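Local coordinates for 11S globulin seed storage protein (Amaranthus hypochondriacus, PDB 3QAC) that probably serves as a nutrient reservoir in the seed, an 11S storage globulin whose subunits each hold two cupin domains, at residues E23-I28 / V37-E42; A48-I53 / V161-T166; D17-L22 / E42-C47; S66-P71 / P178-L183; G355-V360 / E370-G375. All coordinates share one frame; numbering follows the deposited sequence.

How the contacts relate
Contacts 1 to 4 lie in the first cupin domain and contact 5 in the second. Contacts 1 and 2 sit on one seven-stranded sheet, centres 11 Å apart, joined by probable hydrogen bonds from W38 N to V52 O (3.0 Å) and between S40 OG and S51 OG (2.6 Å). Contact 1 is nested within the loop closed by contact 3; they share E42. Contact 4 continues from contact 2 through D165 N and P71 O (3.1 Å), a probable hydrogen bond, and enters the second sheet. Contact 3 reaches the second cupin, its L19 CD1 lying 3.6 Å from I359 CD1 of contact 5. Contacts 4 and 5 lie on opposite sides of the chain's centre, their nearest atoms about 17 Å apart.

Contact 1: E23-I28 / V37-E42; sequences EPTNRI and VWDSNE
P24 lies over one face of the W38 indole: its CG stands 3.6 Å from the centroid of the six-membered ring and only 10° off the normal, a CH-pi contact, while P24 CD approaches W38 CZ2 to 3.5 Å. W38 CG lies anti to its carbonyl carbon (chi1 -86°), and the end of the ring comes nearer to P24. The two side chains point the same way, side by side. Further along that face comes the carbonyl carbon of E23. The indole N-H goes to L22 O, which would help to hold the ring's rotation. Next to this CH-pi contact the backbones form a classic beta bulge, for V37 O accepts from both T25 N (2.9 Å) and N26 N (3.1 Å), and V37 N returns a nearly straight bond to N26 O (2.8 Å, 175° at the hydrogen). T25 OG1 leans on D39 CB at 3.4 Å. A water donates to E23 O and accepts from D39 N, linking the two segments beside the bulge. D39 OD1 takes N41 N in an Asx turn. Strand 26-30 is outermost, within this chain, in an antiparallel sheet; W38 packs against V52 and R54 of strand 51-57, and E42 occupies the N-cap position of helix 43-48.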
# COMPACT_ATOMS: atom_id res chain seq x y z
N GLU A 23 -22.57 18.06 -6.09
CA GLU A 23 -23.81 17.58 -5.52
C GLU A 23 -24.12 16.23 -6.14
O GLU A 23 -23.51 15.86 -7.15
CB GLU A 23 -24.92 18.58 -5.77
CG GLU A 23 -24.52 19.98 -5.36
CD GLU A 23 -25.64 20.97 -5.57
OE1 GLU A 23 -26.82 20.58 -5.43
OE2 GLU A 23 -25.35 22.15 -5.88
N PRO A 24 -25.00 15.46 -5.49
CA PRO A 24 -25.35 14.14 -6.01
C PRO A 24 -25.81 14.29 -7.46
O PRO A 24 -26.49 15.27 -7.77
CB PRO A 24 -26.54 13.71 -5.14
CG PRO A 24 -26.44 14.52 -3.91
CD PRO A 24 -25.79 15.82 -4.31
N THR A 25 -25.43 13.35 -8.32
CA THR A 25 -25.92 13.36 -9.69
C THR A 25 -26.89 12.21 -9.96
O THR A 25 -27.54 12.18 -11.00
CB THR A 25 -24.77 13.33 -10.71
OG1 THR A 25 -24.02 12.13 -10.53
CG2 THR A 25 -23.87 14.56 -10.53
N ASN A 26 -27.00 11.28 -9.02
CA ASN A 26 -27.99 10.22 -9.14
C ASN A 26 -28.75 9.98 -7.85
O ASN A 26 -28.18 10.04 -6.76
CB ASN A 26 -27.38 8.91 -9.63
CG ASN A 26 -28.40 7.78 -9.74
OD1 ASN A 26 -29.61 8.01 -9.69
ND2 ASN A 26 -27.92 6.54 -9.87
N ARG A 27 -30.04 9.73 -7.98
CA ARG A 27 -30.88 9.46 -6.82
C ARG A 27 -31.32 8.02 -6.89
O ARG A 27 -31.48 7.45 -7.97
CB ARG A 27 -32.11 10.36 -6.82
CG ARG A 27 -31.77 11.84 -6.81
CD ARG A 27 -32.98 12.72 -7.08
CZ ARG A 27 -34.29 13.11 -5.04
NH1 ARG A 27 -33.45 14.07 -4.66
NH2 ARG A 27 -35.34 12.83 -4.28
N ILE A 28 -31.51 7.42 -5.73
CA ILE A 28 -32.09 6.11 -5.69
C ILE A 28 -33.15 6.17 -4.61
O ILE A 28 -32.87 6.28 -3.41
CB ILE A 28 -31.05 5.01 -5.46
CG1 ILE A 28 -30.24 4.82 -6.75
CG2 ILE A 28 -31.73 3.70 -5.09
CD1 ILE A 28 -28.80 4.45 -6.53
N VAL A 37 -26.18 9.74 -4.82
CA VAL A 37 -24.82 9.34 -5.17
C VAL A 37 -24.12 10.43 -5.96
O VAL A 37 -24.61 10.88 -7.02
CB VAL A 37 -24.83 8.04 -5.99
CG1 VAL A 37 -23.39 7.60 -6.30
CG2 VAL A 37 -25.62 6.96 -5.26
N TRP A 38 -22.97 10.86 -5.44
CA TRP A 38 -22.19 11.85 -6.16
C TRP A 38 -21.59 11.14 -7.36
O TRP A 38 -21.56 9.92 -7.41
CB TRP A 38 -21.11 12.47 -5.28
CG TRP A 38 -21.61 13.64 -4.47
CD1 TRP A 38 -21.32 14.96 -4.67
CD2 TRP A 38 -22.47 13.58 -3.32
NE1 TRP A 38 -21.96 15.73 -3.72
CE2 TRP A 38 -22.67 14.90 -2.88
CE3 TRP A 38 -23.10 12.54 -2.63
CZ2 TRP A 38 -23.47 15.21 -1.77
CZ3 TRP A 38 -23.88 12.84 -1.54
CH2 TRP A 38 -24.06 14.17 -1.12
N ASP A 39 -21.11 11.92 -8.32
CA ASP A 39 -20.53 11.38 -9.54
C ASP A 39 -19.07 11.02 -9.30
O ASP A 39 -18.20 11.89 -9.25
CB ASP A 39 -20.66 12.41 -10.67
CG ASP A 39 -20.14 11.90 -12.01
OD1 ASP A 39 -19.65 10.76 -12.10
OD2 ASP A 39 -20.21 12.68 -12.98
N SER A 40 -18.79 9.74 -9.18
CA SER A 40 -17.45 9.27 -8.93
C SER A 40 -16.53 9.46 -10.11
O SER A 40 -15.32 9.26 -9.98
CB SER A 40 -17.46 7.80 -8.53
OG SER A 40 -18.26 7.60 -7.40
N ASN A 41 -17.08 9.84 -11.27
CA ASN A 41 -16.24 10.07 -12.44
C ASN A 41 -15.64 11.45 -12.40
O ASN A 41 -14.65 11.71 -13.05
CB ASN A 41 -17.02 9.92 -13.75
CG ASN A 41 -17.29 8.49 -14.10
OD1 ASN A 41 -16.37 7.68 -14.20
ND2 ASN A 41 -18.57 8.16 -14.30
N GLU A 42 -16.26 12.36 -11.66
CA GLU A 42 -15.67 13.69 -11.49
C GLU A 42 -14.18 13.55 -11.23
O GLU A 42 -13.74 12.76 -10.39
CB GLU A 42 -16.34 14.44 -10.34
CG GLU A 42 -17.74 14.90 -10.69
CD GLU A 42 -17.74 16.16 -11.54
OE1 GLU A 42 -18.85 16.60 -11.91
OE2 GLU A 42 -16.64 16.73 -11.83
O HOH W 1 -21.22 14.48 -8.14
O HOH W 2 -23.73 8.92 -9.38

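Contact 2: A48-I53 / V161-T166; sequences AGVSVI and VILIDT
Two neighbouring strands of the first cupin's seven-stranded sheet, 51-57 and 158-164, pair here antiparallel, their local axes 4.8 Å apart. S51 and I164 form one hydrogen-bonded pair, I53 and I162 the next, where I162 N donates to I53 O at 2.8 Å. On the side of these residues, I53 CG1 sits between its own backbone N and carbonyl carbon (chi1 61°), which places it 3.5 Å from I162 CB, tighter than usual. I53 CD1 meets I162 CD1 at 3.7 Å. An alanine at I162 would probably leave I53 CD1 without its methyl partner and open a gap toward I74. Across the sheet, L163 CD1 packs on V50 CB (3.6 Å), facing I347 of the second cupin. At the strand end a water lies 2.6 Å from both S51 OG and T166 OG1; S51 OG also hydrogen-bonds S40 OG. Four backbone bonds thus pair S51 and I53 with I164 and I162 in a buried setting, and mostly branched aliphatic side chains line both faces, S51 being the polar exception.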
# COMPACT_ATOMS: atom_id res chain seq x y z
N ALA A 48 -8.99 11.59 -5.79
CA ALA A 48 -9.07 11.25 -4.37
C ALA A 48 -9.28 9.76 -4.18
O ALA A 48 -8.90 9.19 -3.16
CB ALA A 48 -10.19 12.03 -3.71
N GLY A 49 -9.88 9.12 -5.18
CA GLY A 49 -10.11 7.68 -5.12
C GLY A 49 -11.19 7.35 -4.11
O GLY A 49 -11.07 6.41 -3.32
N VAL A 50 -12.25 8.14 -4.12
CA VAL A 50 -13.35 7.90 -3.21
C VAL A 50 -14.65 8.09 -3.92
O VAL A 50 -14.70 8.59 -5.05
CB VAL A 50 -13.30 8.83 -2.00
CG1 VAL A 50 -11.96 8.68 -1.26
CG2 VAL A 50 -13.52 10.27 -2.44
N SER A 51 -15.71 7.65 -3.27
CA SER A 51 -17.05 7.95 -3.72
C SER A 51 -17.78 8.46 -2.50
O SER A 51 -17.40 8.19 -1.36
CB SER A 51 -17.73 6.71 -4.28
OG SER A 51 -17.10 6.26 -5.48
N VAL A 52 -18.82 9.24 -2.73
CA VAL A 52 -19.60 9.74 -1.63
C VAL A 52 -21.06 9.44 -1.92
O VAL A 52 -21.54 9.62 -3.06
CB VAL A 52 -19.36 11.26 -1.42
CG1 VAL A 52 -20.23 11.80 -0.31
CG2 VAL A 52 -17.89 11.53 -1.12
N ILE A 53 -21.74 8.94 -0.90
CA ILE A 53 -23.18 8.85 -0.91
C ILE A 53 -23.80 9.50 0.32
O ILE A 53 -23.13 9.71 1.35
CB ILE A 53 -23.66 7.41 -0.99
CG1 ILE A 53 -23.20 6.62 0.22
CG2 ILE A 53 -23.19 6.77 -2.29
CD1 ILE A 53 -23.94 5.29 0.38
N VAL A 161 -23.84 10.78 5.80
CA VAL A 161 -22.99 11.12 4.69
C VAL A 161 -21.83 10.16 4.75
O VAL A 161 -21.11 10.05 5.75
CB VAL A 161 -22.54 12.59 4.75
CG1 VAL A 161 -21.62 12.91 3.61
CG2 VAL A 161 -23.76 13.51 4.72
N ILE A 162 -21.68 9.42 3.67
CA ILE A 162 -20.81 8.28 3.64
C ILE A 162 -19.67 8.48 2.66
O ILE A 162 -19.88 8.63 1.46
CB ILE A 162 -21.62 7.05 3.28
CG1 ILE A 162 -22.76 6.89 4.29
CG2 ILE A 162 -20.73 5.82 3.19
CD1 ILE A 162 -23.71 5.76 4.01
N LEU A 163 -18.45 8.54 3.17
CA LEU A 163 -17.29 8.43 2.31
C LEU A 163 -16.94 6.96 2.11
O LEU A 163 -16.80 6.20 3.09
CB LEU A 163 -16.09 9.18 2.87
CG LEU A 163 -14.87 8.97 1.97
CD1 LEU A 163 -14.67 10.18 1.09
CD2 LEU A 163 -13.63 8.69 2.78
N ILE A 164 -16.82 6.57 0.85
CA ILE A 164 -16.44 5.21 0.49
C ILE A 164 -15.06 5.24 -0.15
O ILE A 164 -14.89 5.77 -1.24
CB ILE A 164 -17.41 4.57 -0.50
CG1 ILE A 164 -18.86 4.79 -0.05
CG2 ILE A 164 -17.10 3.09 -0.67
CD1 ILE A 164 -19.86 4.24 -1.01
N ASP A 165 -14.09 4.66 0.55
CA ASP A 165 -12.70 4.85 0.16
C ASP A 165 -12.24 3.74 -0.75
O ASP A 165 -11.53 2.82 -0.33
CB ASP A 165 -11.82 4.94 1.40
CG ASP A 165 -10.37 5.08 1.05
OD1 ASP A 165 -10.12 5.54 -0.08
OD2 ASP A 165 -9.50 4.71 1.89
N THR A 166 -12.66 3.83 -2.02
CA THR A 166 -12.46 2.77 -2.98
C THR A 166 -10.98 2.55 -3.22
O THR A 166 -10.57 1.45 -3.55
CB THR A 166 -13.15 3.12 -4.30
OG1 THR A 166 -12.87 4.48 -4.62
CG2 THR A 166 -14.64 2.99 -4.17
O HOH W 3 -8.63 7.27 -1.01
O HOH W 4 -14.71 5.42 -6.22

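Contact 3: D17-L22 / E42-C47; sequences DRLTAL and EQEFRC
E44 CG sits between the backbone N and the carbonyl carbon (chi1 58°), and the bend at chi2 (-90°) places CD; the carboxylate OE2 faces T20 N and L22 CD1. T20 N meets E44 OE2 nearly in line with the carboxylate C-O bond, at 3.2 Å and with 142° at the hydrogen, so this bond is long and moderately bent. Two waters complete the grip. One donates to E44 OE1 and R18 O, the other to E44 OE2 and T20 O, and the buried carboxylate therefore receives one backbone N-H and two water protons. Its place in the first turn of helix 43-48 is likely to favour the negative charge. Leucine methyls pack against the same glutamate: L19 CD2 reaches E44 CB at 3.5 Å, crossing the glutamate chain. L22 forks over the helix start. Its CD1 meets F45 CE1 and E44 OE2, both at 3.6 Å, in tip-to-tip approaches, while L22 CD2 slides past the E42 chain to lie 3.5 Å from E42 CD. Outside the two segments, backbone hydrogen bonds join L19 to V367 and L22 to L377, and C47 is disulfide-linked to C14. An N-terminal arm is thus laid between a first-cupin helix and strands of the second cupin, consistent with the two-cupin (bicupin) subunit of 11S globulins, here joined across its two domains.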
# COMPACT_ATOMS: atom_id res chain seq x y z
N ASP A 17 -6.97 21.85 -12.28
CA ASP A 17 -7.05 23.31 -12.31
C ASP A 17 -8.47 23.80 -12.09
O ASP A 17 -8.70 25.01 -12.04
CB ASP A 17 -6.45 23.94 -13.57
CG ASP A 17 -6.18 22.94 -14.65
OD1 ASP A 17 -4.98 22.65 -14.88
OD2 ASP A 17 -7.16 22.45 -15.25
N ARG A 18 -9.40 22.88 -11.95
CA ARG A 18 -10.77 23.28 -11.67
C ARG A 18 -11.45 22.30 -10.72
O ARG A 18 -11.56 21.11 -11.02
CB ARG A 18 -11.55 23.39 -12.98
CG ARG A 18 -13.01 23.80 -12.82
CD ARG A 18 -13.71 23.79 -14.20
NE ARG A 18 -15.08 24.30 -14.14
CZ ARG A 18 -16.14 23.53 -13.96
NH1 ARG A 18 -15.99 22.22 -13.82
NH2 ARG A 18 -17.36 24.06 -13.91
N LEU A 19 -11.90 22.79 -9.58
CA LEU A 19 -12.72 21.98 -8.70
C LEU A 19 -14.09 22.59 -8.72
O LEU A 19 -14.28 23.73 -9.12
CB LEU A 19 -12.19 21.97 -7.28
CG LEU A 19 -10.80 21.39 -7.04
CD1 LEU A 19 -10.33 21.75 -5.62
CD2 LEU A 19 -10.77 19.89 -7.28
N THR A 20 -15.06 21.80 -8.29
CA THR A 20 -16.43 22.21 -8.38
C THR A 20 -17.13 21.90 -7.07
O THR A 20 -16.76 20.94 -6.38
CB THR A 20 -17.10 21.51 -9.58
OG1 THR A 20 -17.16 22.43 -10.68
CG2 THR A 20 -18.49 21.03 -9.23
N ALA A 21 -18.09 22.73 -6.70
CA ALA A 21 -18.99 22.38 -5.62
C ALA A 21 -19.83 21.24 -6.18
O ALA A 21 -20.59 21.43 -7.13
CB ALA A 21 -19.84 23.56 -5.24
N LEU A 22 -19.67 20.06 -5.61
CA LEU A 22 -20.32 18.86 -6.12
C LEU A 22 -21.56 18.46 -5.34
O LEU A 22 -21.60 18.49 -4.11
CB LEU A 22 -19.33 17.69 -6.16
CG LEU A 22 -18.14 17.90 -7.09
CD1 LEU A 22 -17.02 16.89 -6.83
CD2 LEU A 22 -18.60 17.89 -8.58
N GLU A 42 -16.26 12.36 -11.66
CA GLU A 42 -15.67 13.69 -11.49
C GLU A 42 -14.18 13.55 -11.23
O GLU A 42 -13.74 12.76 -10.39
CB GLU A 42 -16.34 14.44 -10.34
CG GLU A 42 -17.74 14.90 -10.69
CD GLU A 42 -17.74 16.16 -11.54
OE1 GLU A 42 -18.85 16.60 -11.91
OE2 GLU A 42 -16.64 16.73 -11.83
N GLN A 43 -13.40 14.34 -11.95
CA GLN A 43 -11.96 14.22 -11.91
C GLN A 43 -11.42 14.22 -10.47
O GLN A 43 -10.54 13.43 -10.14
CB GLN A 43 -11.31 15.37 -12.67
CG GLN A 43 -9.81 15.25 -12.71
CD GLN A 43 -9.17 16.31 -13.55
OE1 GLN A 43 -9.83 16.95 -14.38
NE2 GLN A 43 -7.87 16.51 -13.36
N GLU A 44 -11.93 15.11 -9.64
CA GLU A 44 -11.36 15.22 -8.31
C GLU A 44 -11.72 14.01 -7.45
O GLU A 44 -11.00 13.70 -6.52
CB GLU A 44 -11.72 16.55 -7.62
CG GLU A 44 -13.20 16.85 -7.47
CD GLU A 44 -13.77 17.60 -8.68
OE1 GLU A 44 -13.60 17.13 -9.84
OE2 GLU A 44 -14.39 18.68 -8.48
N PHE A 45 -12.82 13.31 -7.77
CA PHE A 45 -13.11 12.05 -7.10
C PHE A 45 -12.15 10.97 -7.56
O PHE A 45 -11.74 10.11 -6.77
CB PHE A 45 -14.54 11.58 -7.31
CG PHE A 45 -15.54 12.28 -6.46
CD1 PHE A 45 -16.71 12.78 -7.00
CD2 PHE A 45 -15.31 12.46 -5.11
CE1 PHE A 45 -17.64 13.43 -6.22
CE2 PHE A 45 -16.24 13.12 -4.32
CZ PHE A 45 -17.41 13.62 -4.89
N ARG A 46 -11.81 11.00 -8.84
CA ARG A 46 -10.89 10.02 -9.37
C ARG A 46 -9.53 10.24 -8.72
O ARG A 46 -8.86 9.30 -8.32
CB ARG A 46 -10.82 10.12 -10.91
CG ARG A 46 -12.11 9.68 -11.60
CD ARG A 46 -11.92 9.38 -13.10
NE ARG A 46 -11.95 10.60 -13.89
CZ ARG A 46 -10.89 11.12 -14.49
NH1 ARG A 46 -9.71 10.49 -14.39
NH2 ARG A 46 -10.99 12.25 -15.20
N CYS A 47 -9.14 11.50 -8.62
CA CYS A 47 -7.90 11.88 -7.97
C CYS A 47 -7.88 11.39 -6.51
O CYS A 47 -6.87 10.85 -6.05
CB CYS A 47 -7.73 13.39 -8.01
SG CYS A 47 -6.35 14.00 -7.02
O HOH W 5 -11.81 18.52 -11.28
O HOH W 6 -14.85 19.33 -5.70

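Contact 4: S66-P71 / P178-L183; sequences SFTSAP and PTRFYL
T179 O takes the shortest polar bond here: T68 OG1 donates to it at 2.7 Å from above the carbonyl plane, while T68 CA adds a CA-H...O contact and S69 N a weak bond. This is the antiparallel pairing of strands 61-68 and 180-182 in the second sheet of the first cupin, with F67 and F181 as its hydrogen-bonded pair. F67 CG sits between its backbone N and carbonyl carbon (chi1 49°). The two rings are nearly parallel, planes at 4°, but slid apart with centroids 5.1 Å away, so F181 CB rather than the ring lies over the F67 face. F67 also stacks with Y340 of the second subunit. An alanine at F67 would probably leave F181 CB and that Y340 without their aromatic partner and open a gap at the subunit interface. On the other face, R180 NH1 donates to S66 OG (3.1 Å) within the guanidinium plane, while E72 and E190 form salt bridges with this arginine. Beside it, S66 CB sits over the Y182 ring, 3.6 Å from the centroid and 17° off the normal.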
# COMPACT_ATOMS: atom_id res chain seq x y z
N SER A 66 -26.03 -4.85 3.93
CA SER A 66 -25.14 -4.97 2.81
C SER A 66 -23.70 -4.87 3.28
O SER A 66 -23.43 -4.60 4.46
CB SER A 66 -25.40 -3.86 1.80
OG SER A 66 -24.95 -2.61 2.30
N PHE A 67 -22.77 -5.09 2.36
CA PHE A 67 -21.38 -4.78 2.61
C PHE A 67 -20.76 -4.24 1.33
O PHE A 67 -21.30 -4.39 0.26
CB PHE A 67 -20.62 -6.00 3.12
CG PHE A 67 -20.84 -7.26 2.31
CD1 PHE A 67 -21.95 -8.07 2.54
CD2 PHE A 67 -19.92 -7.66 1.36
CE1 PHE A 67 -22.13 -9.23 1.82
CE2 PHE A 67 -20.10 -8.83 0.63
CZ PHE A 67 -21.21 -9.62 0.87
N THR A 68 -19.61 -3.58 1.46
CA THR A 68 -18.88 -3.11 0.30
C THR A 68 -17.43 -3.43 0.55
O THR A 68 -16.99 -3.45 1.70
CB THR A 68 -19.10 -1.58 0.04
OG1 THR A 68 -18.21 -1.13 -0.99
CG2 THR A 68 -18.86 -0.77 1.31
N SER A 69 -16.70 -3.71 -0.52
CA SER A 69 -15.30 -4.09 -0.43
C SER A 69 -14.43 -2.95 0.08
O SER A 69 -13.30 -3.18 0.48
CB SER A 69 -14.79 -4.51 -1.81
OG SER A 69 -14.93 -3.44 -2.72
N ALA A 70 -14.95 -1.72 0.05
CA ALA A 70 -14.19 -0.58 0.59
C ALA A 70 -14.63 -0.19 2.01
O ALA A 70 -15.80 -0.31 2.36
CB ALA A 70 -14.32 0.62 -0.33
N PRO A 71 -13.68 0.32 2.83
CA PRO A 71 -14.02 0.82 4.17
C PRO A 71 -14.82 2.11 4.00
O PRO A 71 -14.66 2.79 2.99
CB PRO A 71 -12.66 1.17 4.79
CG PRO A 71 -11.62 0.77 3.81
CD PRO A 71 -12.29 0.61 2.48
N PRO A 178 -17.48 2.09 -6.13
CA PRO A 178 -17.70 1.14 -5.03
C PRO A 178 -18.40 -0.10 -5.56
O PRO A 178 -19.14 -0.03 -6.54
CB PRO A 178 -18.64 1.90 -4.09
CG PRO A 178 -18.30 3.33 -4.33
CD PRO A 178 -18.03 3.42 -5.82
N THR A 179 -18.13 -1.23 -4.94
CA THR A 179 -18.86 -2.44 -5.21
C THR A 179 -19.66 -2.75 -3.97
O THR A 179 -19.11 -2.88 -2.87
CB THR A 179 -17.92 -3.58 -5.53
OG1 THR A 179 -17.21 -3.27 -6.73
CG2 THR A 179 -18.68 -4.85 -5.75
N ARG A 180 -20.98 -2.81 -4.13
CA ARG A 180 -21.83 -3.13 -3.01
C ARG A 180 -22.61 -4.42 -3.18
O ARG A 180 -23.20 -4.67 -4.23
CB ARG A 180 -22.81 -2.00 -2.73
CG ARG A 180 -23.43 -2.16 -1.34
CD ARG A 180 -24.19 -0.94 -0.98
NE ARG A 180 -23.30 0.18 -0.77
CZ ARG A 180 -22.80 0.48 0.41
NH1 ARG A 180 -23.12 -0.27 1.45
NH2 ARG A 180 -22.01 1.53 0.56
N PHE A 181 -22.60 -5.22 -2.12
CA PHE A 181 -23.32 -6.49 -2.09
C PHE A 181 -24.41 -6.39 -1.03
O PHE A 181 -24.13 -6.05 0.12
CB PHE A 181 -22.37 -7.63 -1.71
CG PHE A 181 -21.14 -7.75 -2.59
CD1 PHE A 181 -20.99 -8.83 -3.44
CD2 PHE A 181 -20.13 -6.81 -2.53
CE1 PHE A 181 -19.85 -8.97 -4.23
CE2 PHE A 181 -18.99 -6.94 -3.32
CZ PHE A 181 -18.85 -8.03 -4.17
N TYR A 182 -25.66 -6.65 -1.42
CA TYR A 182 -26.77 -6.66 -0.46
C TYR A 182 -27.15 -8.08 -0.07
O TYR A 182 -26.97 -9.04 -0.83
CB TYR A 182 -28.00 -5.94 -1.01
CG TYR A 182 -27.96 -4.44 -0.84
CD1 TYR A 182 -27.35 -3.63 -1.78
CD2 TYR A 182 -28.53 -3.84 0.26
CE1 TYR A 182 -27.32 -2.25 -1.62
CE2 TYR A 182 -28.49 -2.47 0.43
CZ TYR A 182 -27.90 -1.68 -0.51
OH TYR A 182 -27.87 -0.30 -0.33
N LEU A 183 -27.69 -8.19 1.14
CA LEU A 183 -28.01 -9.48 1.73
C LEU A 183 -29.51 -9.73 1.73
O LEU A 183 -29.97 -10.73 2.27
CB LEU A 183 -27.47 -9.52 3.15
CG LEU A 183 -25.98 -9.79 3.12
CD1 LEU A 183 -25.33 -9.51 4.46
CD2 LEU A 183 -25.78 -11.23 2.69
O HOH W 7 -15.89 -0.95 -2.97

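Contact 5: G355-V360 / E370-G375; sequences GRIQIV and EELSRG
I357 starts from CB, which rests 4.0 Å from E370 O. CG1 lies anti to the carbonyl carbon, beside the backbone N (chi1 -66°), and the chain then extends, CD1 anti to CA (chi2 168°). That end methyl carries the contact: I357 CD1 touches L372 CG at 3.3 Å, with L372 CB and L372 CD1 both at 3.4 Å, tight packing in which the two side chains cross at a slant. M348 of strand 346-351 touches both residues. The pair belongs to a beta hairpin of the second cupin, strands 354-360 and 366-373, whose register the backbone fixes: I357 N donates to E370 O (2.9 Å), L372 N to G355 O (2.8 Å), and G355 N to L372 O. R356 and E371 sit opposite each other as a non-hydrogen-bonded pair on the other face. The arginine chain bends at chi2 and chi3, and R356 NH2 lies 3.7 Å from E370 CA, while its NE makes a salt bridge with D369; E371 OE1 forms a salt bridge with R354. G355 O, besides accepting L372 N, is met by E371 CA at 2.9 Å in a CA-H...O contact. Further along the first strand, Q358 OE1 accepts from E216 N of the third subunit.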
# COMPACT_ATOMS: atom_id res chain seq x y z
N GLY A 355 -19.97 29.19 3.02
CA GLY A 355 -18.61 29.69 3.09
C GLY A 355 -18.00 30.01 1.75
O GLY A 355 -18.25 29.31 0.76
N ARG A 356 -17.24 31.09 1.69
CA ARG A 356 -16.39 31.36 0.53
C ARG A 356 -15.15 30.48 0.71
O ARG A 356 -14.35 30.67 1.63
CB ARG A 356 -16.05 32.86 0.39
CG ARG A 356 -14.70 33.20 -0.29
CD ARG A 356 -14.82 34.09 -1.55
NE ARG A 356 -15.67 33.48 -2.58
CZ ARG A 356 -15.76 33.89 -3.85
NH1 ARG A 356 -15.04 34.93 -4.28
NH2 ARG A 356 -16.57 33.26 -4.70
N ILE A 357 -15.04 29.49 -0.15
CA ILE A 357 -13.94 28.57 -0.08
C ILE A 357 -13.02 28.83 -1.25
O ILE A 357 -13.46 28.92 -2.39
CB ILE A 357 -14.44 27.11 -0.05
CG1 ILE A 357 -15.22 26.87 1.25
CG2 ILE A 357 -13.28 26.13 -0.15
CD1 ILE A 357 -16.00 25.59 1.27
N GLN A 358 -11.75 28.98 -0.95
CA GLN A 358 -10.79 29.13 -2.03
C GLN A 358 -9.65 28.12 -1.91
O GLN A 358 -9.07 27.91 -0.82
CB GLN A 358 -10.29 30.58 -2.14
CG GLN A 358 -9.45 30.78 -3.39
CD GLN A 358 -9.04 32.23 -3.64
OE1 GLN A 358 -9.03 33.06 -2.73
NE2 GLN A 358 -8.68 32.52 -4.88
N ILE A 359 -9.34 27.48 -3.04
CA ILE A 359 -8.40 26.39 -3.10
C ILE A 359 -7.39 26.67 -4.21
O ILE A 359 -7.75 27.10 -5.31
CB ILE A 359 -9.11 25.06 -3.37
CG1 ILE A 359 -10.21 24.83 -2.34
CG2 ILE A 359 -8.12 23.89 -3.45
CD1 ILE A 359 -11.01 23.57 -2.57
N VAL A 360 -6.13 26.43 -3.88
CA VAL A 360 -5.02 26.71 -4.77
C VAL A 360 -4.23 25.43 -5.03
O VAL A 360 -4.05 24.60 -4.13
CB VAL A 360 -4.06 27.72 -4.12
CG1 VAL A 360 -2.85 27.99 -5.01
CG2 VAL A 360 -4.80 29.00 -3.77
N GLU A 370 -15.57 29.66 -4.77
CA GLU A 370 -17.02 29.61 -4.85
C GLU A 370 -17.50 29.49 -3.42
O GLU A 370 -16.70 29.28 -2.50
CB GLU A 370 -17.44 28.36 -5.63
CG GLU A 370 -18.63 28.54 -6.58
CD GLU A 370 -19.42 27.25 -6.81
OE1 GLU A 370 -18.99 26.42 -7.66
OE2 GLU A 370 -20.47 27.07 -6.13
N GLU A 371 -18.82 29.61 -3.23
CA GLU A 371 -19.42 29.43 -1.92
C GLU A 371 -20.00 28.04 -1.78
O GLU A 371 -20.74 27.58 -2.65
CB GLU A 371 -20.55 30.43 -1.71
CG GLU A 371 -20.12 31.88 -1.66
CD GLU A 371 -21.31 32.84 -1.79
OE1 GLU A 371 -22.46 32.39 -1.58
OE2 GLU A 371 -21.08 34.03 -2.11
N LEU A 372 -19.67 27.36 -0.69
CA LEU A 372 -20.25 26.05 -0.42
C LEU A 372 -21.39 26.23 0.55
O LEU A 372 -21.29 27.02 1.49
CB LEU A 372 -19.24 25.14 0.26
CG LEU A 372 -18.41 24.05 -0.41
CD1 LEU A 372 -18.11 23.01 0.68
CD2 LEU A 372 -19.10 23.43 -1.59
N SER A 373 -22.47 25.48 0.34
CA SER A 373 -23.58 25.48 1.29
C SER A 373 -24.11 24.08 1.50
O SER A 373 -23.56 23.11 0.96
CB SER A 373 -24.71 26.41 0.83
OG SER A 373 -24.96 26.27 -0.55
N ARG A 374 -25.19 23.98 2.26
CA ARG A 374 -25.74 22.70 2.68
C ARG A 374 -25.67 21.66 1.57
O ARG A 374 -26.12 21.90 0.46
CB ARG A 374 -27.19 22.88 3.18
CG ARG A 374 -27.97 21.57 3.50
CD ARG A 374 -27.04 20.37 3.72
NE ARG A 374 -27.67 19.04 3.75
CZ ARG A 374 -28.39 18.47 2.77
NH1 ARG A 374 -28.65 19.12 1.64
NH2 ARG A 374 -28.88 17.24 2.95
N GLY A 375 -25.08 20.51 1.89
CA GLY A 375 -25.22 19.33 1.06
C GLY A 375 -24.25 19.29 -0.10
O GLY A 375 -24.25 18.33 -0.86